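Local coordinates for protein LIN-41 (Caenorhabditis elegans, PDB 4UMG) that controls the onset of developmental plasticity in the worm as a TRIM-NHL protein whose chain includes this filamin domain, at residues A[103-106]-A[107-111]. Sequence-based numbering, arbitrary orientation.
Sequences PSIE and GSYTL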
ATOM      1  N   PRO A 103      -0.913  11.899   5.362  1.00 25.23           N
ATOM      2  CA  PRO A 103      -2.312  12.092   5.763  1.00 24.75           C
ATOM      3  C   PRO A 103      -2.483  13.443   6.447  1.00 30.08           C
ATOM      4  O   PRO A 103      -2.010  13.610   7.570  1.00 30.05           O
ATOM      5  CB  PRO A 103      -2.582  10.919   6.699  1.00 27.75           C
ATOM      6  CG  PRO A 103      -1.231  10.543   7.246  1.00 33.07           C
ATOM      7  CD  PRO A 103      -0.167  11.089   6.347  1.00 29.59           C
ATOM      8  N   SER A 104      -3.143  14.404   5.768  1.00 26.66           N
ATOM      9  CA  SER A 104      -3.273  15.772   6.314  1.00 26.63           C
ATOM     10  C   SER A 104      -4.345  15.906   7.391  1.00 32.38           C
ATOM     11  O   SER A 104      -4.299  16.829   8.205  1.00 34.27           O
ATOM     12  CB  SER A 104      -3.522  16.771   5.186  1.00 28.48           C
ATOM     13  OG  SER A 104      -4.860  16.721   4.717  1.00 31.92           O
ATOM     14  N   ILE A 105      -5.340  15.017   7.368  1.00 30.31           N
ATOM     15  CA  ILE A 105      -6.468  15.067   8.284  1.00 31.47           C
ATOM     16  C   ILE A 105      -6.630  13.742   9.046  1.00 33.33           C
ATOM     17  O   ILE A 105      -6.218  12.676   8.567  1.00 28.65           O
ATOM     18  CB  ILE A 105      -7.766  15.527   7.565  1.00 34.90           C
ATOM     19  CG1 ILE A 105      -8.224  14.540   6.465  1.00 33.00           C
ATOM     20  CG2 ILE A 105      -7.631  16.952   7.027  1.00 39.05           C
ATOM     21  CD1 ILE A 105      -9.673  14.768   5.970  1.00 34.91           C
ATOM     22  N   GLU A 106      -7.243  13.821  10.230  1.00 31.60           N
ATOM     23  CA  GLU A 106      -7.490  12.642  11.061  1.00 31.14           C
ATOM     24  C   GLU A 106      -8.644  11.858  10.483  1.00 33.26           C
ATOM     25  O   GLU A 106      -9.488  12.448   9.805  1.00 34.00           O
ATOM     26  CB  GLU A 106      -7.844  13.076  12.507  1.00 34.09           C
ATOM     27  CG  GLU A 106      -8.903  14.169  12.603  1.00 46.77           C
ATOM     28  CD  GLU A 106      -8.381  15.598  12.668  1.00 74.65           C
ATOM     29  OE1 GLU A 106      -7.861  16.111  11.645  1.00 52.27           O
ATOM     30  OE2 GLU A 106      -8.517  16.218  13.746  1.00 75.88           O
ATOM     31  N   GLY A 107      -8.718  10.570  10.827  1.00 27.79           N
ATOM     32  CA  GLY A 107      -9.853   9.745  10.427  1.00 27.07           C
ATOM     33  C   GLY A 107      -9.563   8.487   9.651  1.00 29.53           C
ATOM     34  O   GLY A 107      -8.438   7.995   9.586  1.00 28.45           O
ATOM     35  N   SER A 108     -10.620   7.953   9.054  1.00 26.83           N
ATOM     36  CA  SER A 108     -10.610   6.670   8.384  1.00 26.18           C
ATOM     37  C   SER A 108     -10.225   6.736   6.910  1.00 28.14           C
ATOM     38  O   SER A 108     -11.031   7.140   6.090  1.00 26.26           O
ATOM     39  CB  SER A 108     -11.971   5.997   8.551  1.00 27.26           C
ATOM     40  OG  SER A 108     -11.890   4.630   8.198  1.00 26.95           O
ATOM     41  N   TYR A 109      -8.976   6.394   6.598  1.00 22.97           N
ATOM     42  CA  TYR A 109      -8.470   6.364   5.219  1.00 21.20           C
ATOM     43  C   TYR A 109      -8.731   5.013   4.568  1.00 25.96           C
ATOM     44  O   TYR A 109      -8.888   4.004   5.258  1.00 26.62           O
ATOM     45  CB  TYR A 109      -6.943   6.642   5.221  1.00 21.08           C
ATOM     46  CG  TYR A 109      -6.595   8.099   5.445  1.00 22.67           C
ATOM     47  CD1 TYR A 109      -6.899   8.734   6.644  1.00 23.23           C
ATOM     48  CD2 TYR A 109      -5.932   8.839   4.467  1.00 23.55           C
ATOM     49  CE1 TYR A 109      -6.560  10.069   6.867  1.00 24.04           C
ATOM     50  CE2 TYR A 109      -5.622  10.188   4.667  1.00 21.98           C
ATOM     51  CZ  TYR A 109      -5.939  10.792   5.868  1.00 27.78           C
ATOM     52  OH  TYR A 109      -5.581  12.085   6.078  1.00 28.04           O
ATOM     53  N   THR A 110      -8.754   4.989   3.239  1.00 24.09           N
ATOM     54  CA  THR A 110      -8.960   3.767   2.485  1.00 22.21           C
ATOM     55  C   THR A 110      -7.708   3.509   1.696  1.00 25.93           C
ATOM     56  O   THR A 110      -7.215   4.423   1.046  1.00 25.94           O
ATOM     57  CB  THR A 110     -10.129   3.894   1.529  1.00 27.40           C
ATOM     58  OG1 THR A 110     -11.264   4.358   2.254  1.00 29.05           O
ATOM     59  CG2 THR A 110     -10.472   2.562   0.875  1.00 28.61           C
ATOM     60  N   LEU A 111      -7.230   2.257   1.707  1.00 24.82           N
ATOM     61  CA  LEU A 111      -6.052   1.879   0.943  1.00 24.37           C
ATOM     62  C   LEU A 111      -6.423   0.757   0.020  1.00 25.97           C
ATOM     63  O   LEU A 111      -7.095  -0.193   0.446  1.00 25.67           O
ATOM     64  CB  LEU A 111      -4.979   1.353   1.909  1.00 25.34           C
ATOM     65  CG  LEU A 111      -3.729   0.697   1.290  1.00 27.82           C
ATOM     66  CD1 LEU A 111      -2.884   1.702   0.481  1.00 27.68           C
ATOM     67  CD2 LEU A 111      -2.888   0.022   2.354  1.00 30.07           C
TER
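With CG anti to its carbonyl carbon (chi1 -76°) and the ring turned to chi2 64°, Tyr109 sends its phenol back into the turn that precedes it, so that its hydroxyl arrives at the backbone of Ile105. There Tyr109 OH donates a short 2.6 Å hydrogen bond to Ile105 O. The hydroxyl comes in on a lone pair, within the carbonyl plane, at a C=O...O angle of 130°. Ile105 O also lies level with the ring, at its edge, 3.1 Å from Tyr109 CE1, and Gly107 O is likewise at the ring's edge, in its plane. Ile105 N is 3.2 Å from Tyr109 OH. The isoleucine side chain reaches the phenol through its gamma-methylene: Ile105 CG1, placed between the backbone N and the carbonyl carbon, lies 3.6 Å from Tyr109 OH. From Pro103, CB approaches the ring obliquely and packs 3.5 Å from Tyr109 CZ. A tyrosine hydroxyl bonded to the backbone four residues earlier, with glycine two places before the tyrosine, is a tyrosine corner, a feature of Greek-key beta sandwiches such as this immunoglobulin-like filamin repeat. It braces the loop by which the chain passes from strand 96-101 to strand 107-115. A phenylalanine at Tyr109 would probably keep much of the packing on Pro103 but leave Ile105 O without its donor and the turn less firmly held. Gly107 itself takes a positive phi, where a beta-carbon would collide with Glu106 O. Glu106 starts away from segment 107-111, and OE1 at its far end forms a salt bridge with Arg22. Val77 of strand 73-78, Pro80, and Met127 and Ile129 of strand 118-130 also touch the buried Tyr109 side chain.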